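Long-range contact in pectate lyase 47 (Bacillus sp. TS-47, PDB 1VBL), which probably cleaves pectate, the polygalacturonate of plant cell walls, by calcium-dependent beta-elimination, as a secreted, thermostable polysaccharide lyase of family 1: residues Q312-Q326 and I341-T355. Numbering follows the deposited sequence.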
ATOM      1  N   GLN A 312      -7.652  -8.802  10.886  1.00 14.70           N
ATOM      2  CA  GLN A 312      -6.659  -9.613  11.579  1.00 17.72           C
ATOM      3  C   GLN A 312      -5.910  -8.760  12.598  1.00 16.21           C
ATOM      4  O   GLN A 312      -5.859  -9.094  13.781  1.00 17.10           O
ATOM      5  CB  GLN A 312      -5.666 -10.217  10.578  1.00 21.32           C
ATOM      6  CG  GLN A 312      -4.700 -11.215  11.211  1.00 29.72           C
ATOM      7  CD  GLN A 312      -3.631 -11.699  10.247  1.00 33.11           C
ATOM      8  OE1 GLN A 312      -3.926 -12.064   9.108  1.00 35.84           O
ATOM      9  NE2 GLN A 312      -2.382 -11.713  10.704  1.00 34.38           N
ATOM     10  N   TYR A 313      -5.324  -7.660  12.130  1.00 14.17           N
ATOM     11  CA  TYR A 313      -4.587  -6.754  13.007  1.00 11.89           C
ATOM     12  C   TYR A 313      -4.353  -5.436  12.278  1.00 12.43           C
ATOM     13  O   TYR A 313      -4.484  -5.362  11.053  1.00 11.84           O
ATOM     14  CB  TYR A 313      -3.246  -7.381  13.417  1.00 12.28           C
ATOM     15  CG  TYR A 313      -2.177  -7.348  12.348  1.00 13.78           C
ATOM     16  CD1 TYR A 313      -1.342  -6.240  12.206  1.00 13.03           C
ATOM     17  CD2 TYR A 313      -1.998  -8.423  11.474  1.00 14.70           C
ATOM     18  CE1 TYR A 313      -0.355  -6.198  11.225  1.00 14.28           C
ATOM     19  CE2 TYR A 313      -1.010  -8.392  10.482  1.00 14.03           C
ATOM     20  CZ  TYR A 313      -0.195  -7.276  10.369  1.00 14.91           C
ATOM     21  OH  TYR A 313       0.789  -7.234   9.411  1.00 13.91           O
ATOM     22  N   ALA A 314      -4.008  -4.392  13.026  1.00 11.48           N
ATOM     23  CA  ALA A 314      -3.767  -3.091  12.421  1.00 11.04           C
ATOM     24  C   ALA A 314      -2.281  -2.755  12.394  1.00 11.70           C
ATOM     25  O   ALA A 314      -1.684  -2.637  11.325  1.00 11.17           O
ATOM     26  CB  ALA A 314      -4.534  -2.009  13.179  1.00 11.04           C
ATOM     27  N   TRP A 315      -1.683  -2.615  13.574  1.00 10.20           N
ATOM     28  CA  TRP A 315      -0.270  -2.267  13.668  1.00 10.60           C
ATOM     29  C   TRP A 315       0.656  -3.468  13.832  1.00 11.62           C
ATOM     30  O   TRP A 315       0.627  -4.163  14.851  1.00 12.41           O
ATOM     31  CB  TRP A 315      -0.053  -1.288  14.821  1.00 10.63           C
ATOM     32  CG  TRP A 315      -0.817  -0.004  14.663  1.00 12.18           C
ATOM     33  CD1 TRP A 315      -1.247   0.559  13.493  1.00 11.42           C
ATOM     34  CD2 TRP A 315      -1.198   0.898  15.708  1.00 12.18           C
ATOM     35  NE1 TRP A 315      -1.874   1.759  13.748  1.00 12.65           N
ATOM     36  CE2 TRP A 315      -1.857   1.990  15.099  1.00 11.89           C
ATOM     37  CE3 TRP A 315      -1.045   0.890  17.101  1.00 13.00           C
ATOM     38  CZ2 TRP A 315      -2.363   3.068  15.835  1.00 10.75           C
ATOM     39  CZ3 TRP A 315      -1.549   1.962  17.834  1.00 13.95           C
ATOM     40  CH2 TRP A 315      -2.200   3.037  17.196  1.00 12.94           C
ATOM     41  N   GLY A 316       1.478  -3.700  12.813  1.00 11.12           N
ATOM     42  CA  GLY A 316       2.414  -4.806  12.849  1.00 12.29           C
ATOM     43  C   GLY A 316       3.770  -4.327  13.328  1.00 12.77           C
ATOM     44  O   GLY A 316       4.449  -3.562  12.640  1.00 12.69           O
ATOM     45  N   VAL A 317       4.158  -4.768  14.521  1.00 11.73           N
ATOM     46  CA  VAL A 317       5.439  -4.391  15.098  1.00 13.05           C
ATOM     47  C   VAL A 317       6.474  -5.427  14.665  1.00 14.07           C
ATOM     48  O   VAL A 317       6.537  -6.529  15.219  1.00 15.20           O
ATOM     49  CB  VAL A 317       5.357  -4.341  16.639  1.00 12.84           C
ATOM     50  CG1 VAL A 317       6.721  -4.007  17.229  1.00 13.76           C
ATOM     51  CG2 VAL A 317       4.331  -3.301  17.068  1.00 14.50           C
ATOM     52  N   GLY A 318       7.269  -5.069  13.663  1.00 13.49           N
ATOM     53  CA  GLY A 318       8.283  -5.972  13.154  1.00 12.79           C
ATOM     54  C   GLY A 318       9.656  -5.702  13.730  1.00 13.05           C
ATOM     55  O   GLY A 318       9.833  -4.804  14.556  1.00 13.34           O
ATOM     56  N   VAL A 319      10.637  -6.474  13.276  1.00 12.95           N
ATOM     57  CA  VAL A 319      11.998  -6.341  13.767  1.00 13.44           C
ATOM     58  C   VAL A 319      12.572  -4.936  13.670  1.00 13.29           C
ATOM     59  O   VAL A 319      12.496  -4.282  12.629  1.00 11.98           O
ATOM     60  CB  VAL A 319      12.952  -7.318  13.043  1.00 15.06           C
ATOM     61  CG1 VAL A 319      12.549  -8.756  13.356  1.00 14.92           C
ATOM     62  CG2 VAL A 319      12.926  -7.063  11.539  1.00 15.70           C
ATOM     63  N   PHE A 320      13.137  -4.489  14.786  1.00 14.08           N
ATOM     64  CA  PHE A 320      13.768  -3.185  14.908  1.00 15.34           C
ATOM     65  C   PHE A 320      12.890  -1.998  14.541  1.00 14.27           C
ATOM     66  O   PHE A 320      13.402  -0.922  14.242  1.00 12.20           O
ATOM     67  CB  PHE A 320      15.048  -3.143  14.069  1.00 19.11           C
ATOM     68  CG  PHE A 320      15.985  -4.283  14.340  1.00 21.40           C
ATOM     69  CD1 PHE A 320      16.033  -5.379  13.485  1.00 21.85           C
ATOM     70  CD2 PHE A 320      16.794  -4.279  15.472  1.00 24.47           C
ATOM     71  CE1 PHE A 320      16.872  -6.456  13.751  1.00 24.75           C
ATOM     72  CE2 PHE A 320      17.641  -5.354  15.750  1.00 26.98           C
ATOM     73  CZ  PHE A 320      17.679  -6.446  14.887  1.00 25.12           C
ATOM     74  N   SER A 321      11.577  -2.182  14.567  1.00 12.52           N
ATOM     75  CA  SER A 321      10.679  -1.088  14.224  1.00 12.97           C
ATOM     76  C   SER A 321      10.656  -0.042  15.333  1.00 12.25           C
ATOM     77  O   SER A 321      10.899  -0.350  16.503  1.00 13.87           O
ATOM     78  CB  SER A 321       9.265  -1.620  13.976  1.00 12.08           C
ATOM     79  OG  SER A 321       8.817  -2.403  15.071  1.00 13.57           O
ATOM     80  N   GLN A 322      10.380   1.200  14.959  1.00 13.43           N
ATOM     81  CA  GLN A 322      10.311   2.282  15.927  1.00 13.45           C
ATOM     82  C   GLN A 322       9.037   3.074  15.669  1.00 13.02           C
ATOM     83  O   GLN A 322       9.071   4.244  15.279  1.00 12.15           O
ATOM     84  CB  GLN A 322      11.542   3.184  15.817  1.00 15.56           C
ATOM     85  CG  GLN A 322      12.849   2.492  16.194  1.00 21.78           C
ATOM     86  CD  GLN A 322      14.033   3.443  16.197  1.00 24.49           C
ATOM     87  OE1 GLN A 322      14.071   4.402  16.969  1.00 27.49           O
ATOM     88  NE2 GLN A 322      15.004   3.181  15.330  1.00 27.48           N
ATOM     89  N   ILE A 323       7.907   2.416  15.882  1.00 12.07           N
ATOM     90  CA  ILE A 323       6.613   3.050  15.678  1.00 13.33           C
ATOM     91  C   ILE A 323       6.314   4.061  16.782  1.00 13.62           C
ATOM     92  O   ILE A 323       6.552   3.799  17.960  1.00 13.79           O
ATOM     93  CB  ILE A 323       5.485   1.994  15.656  1.00 14.73           C
ATOM     94  CG1 ILE A 323       5.655   1.087  14.435  1.00 14.87           C
ATOM     95  CG2 ILE A 323       4.119   2.683  15.651  1.00 14.27           C
ATOM     96  CD1 ILE A 323       4.809  -0.174  14.478  1.00 16.98           C
ATOM     97  N   TYR A 324       5.803   5.221  16.387  1.00 12.49           N
ATOM     98  CA  TYR A 324       5.421   6.265  17.330  1.00 12.99           C
ATOM     99  C   TYR A 324       3.995   6.615  16.905  1.00 12.84           C
ATOM    100  O   TYR A 324       3.790   7.320  15.917  1.00 11.32           O
ATOM    101  CB  TYR A 324       6.352   7.477  17.195  1.00 14.02           C
ATOM    102  CG  TYR A 324       6.269   8.469  18.341  1.00 16.60           C
ATOM    103  CD1 TYR A 324       5.144   9.280  18.514  1.00 18.21           C
ATOM    104  CD2 TYR A 324       7.318   8.593  19.257  1.00 17.03           C
ATOM    105  CE1 TYR A 324       5.066  10.194  19.573  1.00 19.41           C
ATOM    106  CE2 TYR A 324       7.251   9.502  20.318  1.00 17.31           C
ATOM    107  CZ  TYR A 324       6.124  10.298  20.469  1.00 20.60           C
ATOM    108  OH  TYR A 324       6.058  11.197  21.512  1.00 20.57           O
ATOM    109  N   ALA A 325       3.018   6.092  17.643  1.00 12.41           N
ATOM    110  CA  ALA A 325       1.604   6.298  17.333  1.00 11.75           C
ATOM    111  C   ALA A 325       0.931   7.322  18.243  1.00 11.89           C
ATOM    112  O   ALA A 325       1.035   7.243  19.465  1.00 11.89           O
ATOM    113  CB  ALA A 325       0.863   4.963  17.418  1.00 11.02           C
ATOM    114  N   GLN A 326       0.223   8.273  17.635  1.00 10.87           N
ATOM    115  CA  GLN A 326      -0.461   9.318  18.387  1.00 10.08           C
ATOM    116  C   GLN A 326      -1.884   9.604  17.929  1.00  9.77           C
ATOM    117  O   GLN A 326      -2.147   9.772  16.739  1.00  9.94           O
ATOM    118  CB  GLN A 326       0.300  10.644  18.289  1.00 14.67           C
ATOM    119  CG  GLN A 326       1.629  10.714  18.998  1.00 18.01           C
ATOM    120  CD  GLN A 326       2.282  12.070  18.805  1.00 19.98           C
ATOM    121  OE1 GLN A 326       2.938  12.320  17.794  1.00 17.97           O
ATOM    122  NE2 GLN A 326       2.081  12.962  19.764  1.00 20.44           N
ATOM    123  N   ILE A 341      -5.363  -5.739  18.147  1.00 12.36           N
ATOM    124  CA  ILE A 341      -5.074  -4.617  17.267  1.00 12.45           C
ATOM    125  C   ILE A 341      -3.591  -4.507  16.918  1.00 14.21           C
ATOM    126  O   ILE A 341      -3.238  -4.094  15.815  1.00 13.64           O
ATOM    127  CB  ILE A 341      -5.605  -3.313  17.885  1.00 13.69           C
ATOM    128  CG1 ILE A 341      -7.116  -3.455  18.118  1.00 14.00           C
ATOM    129  CG2 ILE A 341      -5.317  -2.133  16.963  1.00 14.69           C
ATOM    130  CD1 ILE A 341      -7.764  -2.289  18.850  1.00 14.82           C
ATOM    131  N   ILE A 342      -2.728  -4.875  17.857  1.00 13.33           N
ATOM    132  CA  ILE A 342      -1.291  -4.848  17.616  1.00 14.71           C
ATOM    133  C   ILE A 342      -0.814  -6.289  17.511  1.00 15.06           C
ATOM    134  O   ILE A 342      -1.276  -7.156  18.245  1.00 15.26           O
ATOM    135  CB  ILE A 342      -0.516  -4.167  18.767  1.00 14.29           C
ATOM    136  CG1 ILE A 342      -0.871  -2.680  18.835  1.00 15.14           C
ATOM    137  CG2 ILE A 342       0.992  -4.343  18.555  1.00 14.95           C
ATOM    138  CD1 ILE A 342      -0.165  -1.938  19.950  1.00 14.80           C
ATOM    139  N   LYS A 343       0.091  -6.547  16.580  1.00 16.94           N
ATOM    140  CA  LYS A 343       0.632  -7.887  16.407  1.00 18.44           C
ATOM    141  C   LYS A 343       2.137  -7.707  16.300  1.00 18.67           C
ATOM    142  O   LYS A 343       2.606  -6.790  15.630  1.00 17.82           O
ATOM    143  CB  LYS A 343       0.059  -8.530  15.142  1.00 21.81           C
ATOM    144  CG  LYS A 343       0.202 -10.042  15.090  1.00 25.34           C
ATOM    145  CD  LYS A 343      -0.759 -10.641  14.070  1.00 29.62           C
ATOM    146  CE  LYS A 343      -0.712 -12.163  14.076  1.00 30.66           C
ATOM    147  NZ  LYS A 343      -1.690 -12.746  13.115  1.00 32.08           N
ATOM    148  N   VAL A 344       2.896  -8.561  16.975  1.00 18.10           N
ATOM    149  CA  VAL A 344       4.347  -8.441  16.949  1.00 19.00           C
ATOM    150  C   VAL A 344       5.035  -9.594  16.229  1.00 20.46           C
ATOM    151  O   VAL A 344       4.714 -10.760  16.453  1.00 20.66           O
ATOM    152  CB  VAL A 344       4.917  -8.342  18.384  1.00 19.08           C
ATOM    153  CG1 VAL A 344       6.430  -8.156  18.337  1.00 19.91           C
ATOM    154  CG2 VAL A 344       4.260  -7.182  19.124  1.00 19.10           C
ATOM    155  N   TRP A 345       5.979  -9.252  15.357  1.00 19.87           N
ATOM    156  CA  TRP A 345       6.736 -10.246  14.606  1.00 21.15           C
ATOM    157  C   TRP A 345       8.226 -10.006  14.847  1.00 19.85           C
ATOM    158  O   TRP A 345       8.895  -9.345  14.052  1.00 17.10           O
ATOM    159  CB  TRP A 345       6.444 -10.136  13.105  1.00 25.99           C
ATOM    160  CG  TRP A 345       4.989 -10.008  12.745  1.00 32.10           C
ATOM    161  CD1 TRP A 345       4.276  -8.850  12.601  1.00 33.18           C
ATOM    162  CD2 TRP A 345       4.078 -11.076  12.463  1.00 34.35           C
ATOM    163  NE1 TRP A 345       2.978  -9.132  12.245  1.00 34.49           N
ATOM    164  CE2 TRP A 345       2.829 -10.490  12.154  1.00 35.90           C
ATOM    165  CE3 TRP A 345       4.195 -12.472  12.443  1.00 36.09           C
ATOM    166  CZ2 TRP A 345       1.704 -11.253  11.827  1.00 36.92           C
ATOM    167  CZ3 TRP A 345       3.076 -13.231  12.117  1.00 37.65           C
ATOM    168  CH2 TRP A 345       1.846 -12.617  11.814  1.00 38.86           C
ATOM    169  N   SER A 346       8.741 -10.535  15.952  1.00 18.39           N
ATOM    170  CA  SER A 346      10.150 -10.371  16.292  1.00 19.04           C
ATOM    171  C   SER A 346      10.559 -11.374  17.362  1.00 18.07           C
ATOM    172  O   SER A 346       9.716 -12.065  17.924  1.00 17.54           O
ATOM    173  CB  SER A 346      10.405  -8.954  16.810  1.00 19.39           C
ATOM    174  OG  SER A 346      11.764  -8.780  17.178  1.00 20.37           O
ATOM    175  N   LYS A 347      11.858 -11.450  17.634  1.00 18.26           N
ATOM    176  CA  LYS A 347      12.372 -12.352  18.658  1.00 19.37           C
ATOM    177  C   LYS A 347      12.867 -11.542  19.847  1.00 20.74           C
ATOM    178  O   LYS A 347      13.247 -12.099  20.875  1.00 20.84           O
ATOM    179  CB  LYS A 347      13.515 -13.199  18.098  1.00 20.86           C
ATOM    180  CG  LYS A 347      13.082 -14.144  16.991  1.00 21.99           C
ATOM    181  CD  LYS A 347      14.246 -14.962  16.467  1.00 24.31           C
ATOM    182  CE  LYS A 347      13.779 -15.941  15.399  1.00 25.79           C
ATOM    183  NZ  LYS A 347      14.898 -16.780  14.891  1.00 29.43           N
ATOM    184  N   ASN A 348      12.853 -10.221  19.707  1.00 21.75           N
ATOM    185  CA  ASN A 348      13.310  -9.351  20.783  1.00 23.02           C
ATOM    186  C   ASN A 348      12.202  -8.455  21.301  1.00 23.38           C
ATOM    187  O   ASN A 348      11.155  -8.312  20.668  1.00 22.05           O
ATOM    188  CB  ASN A 348      14.456  -8.462  20.300  1.00 26.63           C
ATOM    189  CG  ASN A 348      15.665  -9.256  19.869  1.00 28.59           C
ATOM    190  OD1 ASN A 348      16.236 -10.013  20.651  1.00 30.81           O
ATOM    191  ND2 ASN A 348      16.066  -9.086  18.616  1.00 30.62           N
ATOM    192  N   GLU A 349      12.438  -7.867  22.468  1.00 24.61           N
ATOM    193  CA  GLU A 349      11.487  -6.936  23.050  1.00 26.50           C
ATOM    194  C   GLU A 349      11.620  -5.676  22.215  1.00 23.93           C
ATOM    195  O   GLU A 349      12.575  -4.923  22.389  1.00 23.69           O
ATOM    196  CB  GLU A 349      11.862  -6.585  24.487  1.00 30.18           C
ATOM    197  CG  GLU A 349      11.208  -7.423  25.553  1.00 37.05           C
ATOM    198  CD  GLU A 349      11.222  -6.717  26.898  1.00 39.76           C
ATOM    199  OE1 GLU A 349      12.321  -6.362  27.374  1.00 41.73           O
ATOM    200  OE2 GLU A 349      10.133  -6.512  27.475  1.00 42.07           O
ATOM    201  N   GLU A 350      10.684  -5.452  21.304  1.00 22.01           N
ATOM    202  CA  GLU A 350      10.744  -4.258  20.477  1.00 19.89           C
ATOM    203  C   GLU A 350      10.201  -3.084  21.276  1.00 20.69           C
ATOM    204  O   GLU A 350       9.526  -3.268  22.292  1.00 21.55           O
ATOM    205  CB  GLU A 350       9.919  -4.440  19.203  1.00 18.27           C
ATOM    206  CG  GLU A 350      10.412  -5.540  18.265  1.00 18.67           C
ATOM    207  CD  GLU A 350      11.836  -5.320  17.773  1.00 19.39           C
ATOM    208  OE1 GLU A 350      12.350  -4.185  17.893  1.00 19.96           O
ATOM    209  OE2 GLU A 350      12.437  -6.285  17.254  1.00 17.88           O
ATOM    210  N   SER A 351      10.503  -1.875  20.825  1.00 19.92           N
ATOM    211  CA  SER A 351      10.027  -0.683  21.504  1.00 20.26           C
ATOM    212  C   SER A 351       9.129   0.110  20.567  1.00 19.60           C
ATOM    213  O   SER A 351       9.349   0.147  19.358  1.00 16.36           O
ATOM    214  CB  SER A 351      11.201   0.206  21.927  1.00 23.11           C
ATOM    215  OG  SER A 351      12.028  -0.438  22.880  1.00 29.42           O
ATOM    216  N   MET A 352       8.102   0.725  21.130  1.00 17.81           N
ATOM    217  CA  MET A 352       7.210   1.562  20.348  1.00 19.51           C
ATOM    218  C   MET A 352       6.568   2.519  21.326  1.00 18.21           C
ATOM    219  O   MET A 352       6.542   2.265  22.531  1.00 18.02           O
ATOM    220  CB  MET A 352       6.135   0.733  19.622  1.00 20.03           C
ATOM    221  CG  MET A 352       4.859   0.442  20.405  1.00 21.38           C
ATOM    222  SD  MET A 352       3.566  -0.359  19.381  1.00 22.29           S
ATOM    223  CE  MET A 352       2.697   1.055  18.724  1.00 22.58           C
ATOM    224  N   TYR A 353       6.094   3.645  20.823  1.00 15.64           N
ATOM    225  CA  TYR A 353       5.425   4.580  21.695  1.00 14.59           C
ATOM    226  C   TYR A 353       4.022   4.724  21.154  1.00 13.89           C
ATOM    227  O   TYR A 353       3.806   4.718  19.940  1.00 13.75           O
ATOM    228  CB  TYR A 353       6.117   5.940  21.725  1.00 15.88           C
ATOM    229  CG  TYR A 353       5.532   6.820  22.798  1.00 16.82           C
ATOM    230  CD1 TYR A 353       5.661   6.480  24.145  1.00 18.45           C
ATOM    231  CD2 TYR A 353       4.795   7.953  22.473  1.00 18.17           C
ATOM    232  CE1 TYR A 353       5.065   7.246  25.141  1.00 18.29           C
ATOM    233  CE2 TYR A 353       4.192   8.727  23.462  1.00 19.88           C
ATOM    234  CZ  TYR A 353       4.330   8.368  24.792  1.00 19.71           C
ATOM    235  OH  TYR A 353       3.725   9.122  25.774  1.00 20.04           O
ATOM    236  N   GLU A 354       3.066   4.840  22.062  1.00 14.30           N
ATOM    237  CA  GLU A 354       1.673   4.961  21.681  1.00 14.03           C
ATOM    238  C   GLU A 354       0.959   5.797  22.724  1.00 14.52           C
ATOM    239  O   GLU A 354       1.171   5.618  23.926  1.00 13.97           O
ATOM    240  CB  GLU A 354       1.036   3.573  21.611  1.00 15.22           C
ATOM    241  CG  GLU A 354      -0.460   3.600  21.366  1.00 18.11           C
ATOM    242  CD  GLU A 354      -1.238   2.853  22.427  1.00 18.58           C
ATOM    243  OE1 GLU A 354      -0.608   2.265  23.333  1.00 19.44           O
ATOM    244  OE2 GLU A 354      -2.484   2.852  22.354  1.00 21.43           O
ATOM    245  N   THR A 355       0.114   6.711  22.267  1.00 12.91           N
ATOM    246  CA  THR A 355      -0.633   7.554  23.184  1.00 13.24           C
ATOM    247  C   THR A 355      -1.875   8.120  22.508  1.00 12.90           C
ATOM    248  O   THR A 355      -1.931   8.230  21.283  1.00 10.89           O
ATOM    249  CB  THR A 355       0.236   8.724  23.693  1.00 15.10           C
ATOM    250  OG1 THR A 355      -0.433   9.375  24.779  1.00 17.61           O
ATOM    251  CG2 THR A 355       0.481   9.738  22.580  1.00 14.49           C
TER
HETATM  252  O   HOH W   1       9.237  -8.635  11.412  1.00 15.89           O
HETATM  253  O   HOH W   2       7.918  -0.254  17.094  1.00 12.17           O
HETATM  254  O   HOH W   3      12.096  -1.679  18.493  1.00 16.37           O
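Val317 packs between two strands of the next coil: its CG2 lies 3.8 Å from Met352 SD and also meets Ile342 CG2, while CG1 slides along the aliphatic part of Glu350. With CG1 anti to the backbone N (chi1 177°), that methyl is directed to Glu350 and CG2 to the Ile342 and Met352 side chains. Its backbone is gripped as well, Val317 N donating to Lys343 O and Val317 O accepting from Trp345 N at 2.8 Å. Trp315, on the same face of the sheet, runs across Met352, whose CE is 4.1 Å from Trp315 CE3 and also reaches Ile323 CG2. On the opposite face, Lys343 CB sits over the Tyr313 ring, 4.2 Å from its centroid, and Trp345 turns an edge toward that ring in an offset edge-to-face pair, planes at 62°. Trp345 NE1 is buried without a polar partner. At the bend, Glu350 OE2 takes Phe320 N (3.1 Å) from above the carboxylate plane and Ser346 OG through its anti lone pair, tying both corners together; one water bridges Ser321 OG, Ile323 N and Ser351 O. Beyond it the strands pair in parallel again, and Tyr353 CD2 lies 3.4 Å from Tyr324 CZ, over the ring's face near its rim. Two successive coils of the right-handed parallel beta-helix characteristic of this family are thus stacked corner on corner. Strand 342-345 ends a four-strand parallel sheet beside 315-318, Arg288 makes a cation-pi contact with Trp345, Tyr301 binds Trp315 NE1, and helix 370-377 packs on Trp315 and Ile342 through Leu370 and on Val344 through Tyr374.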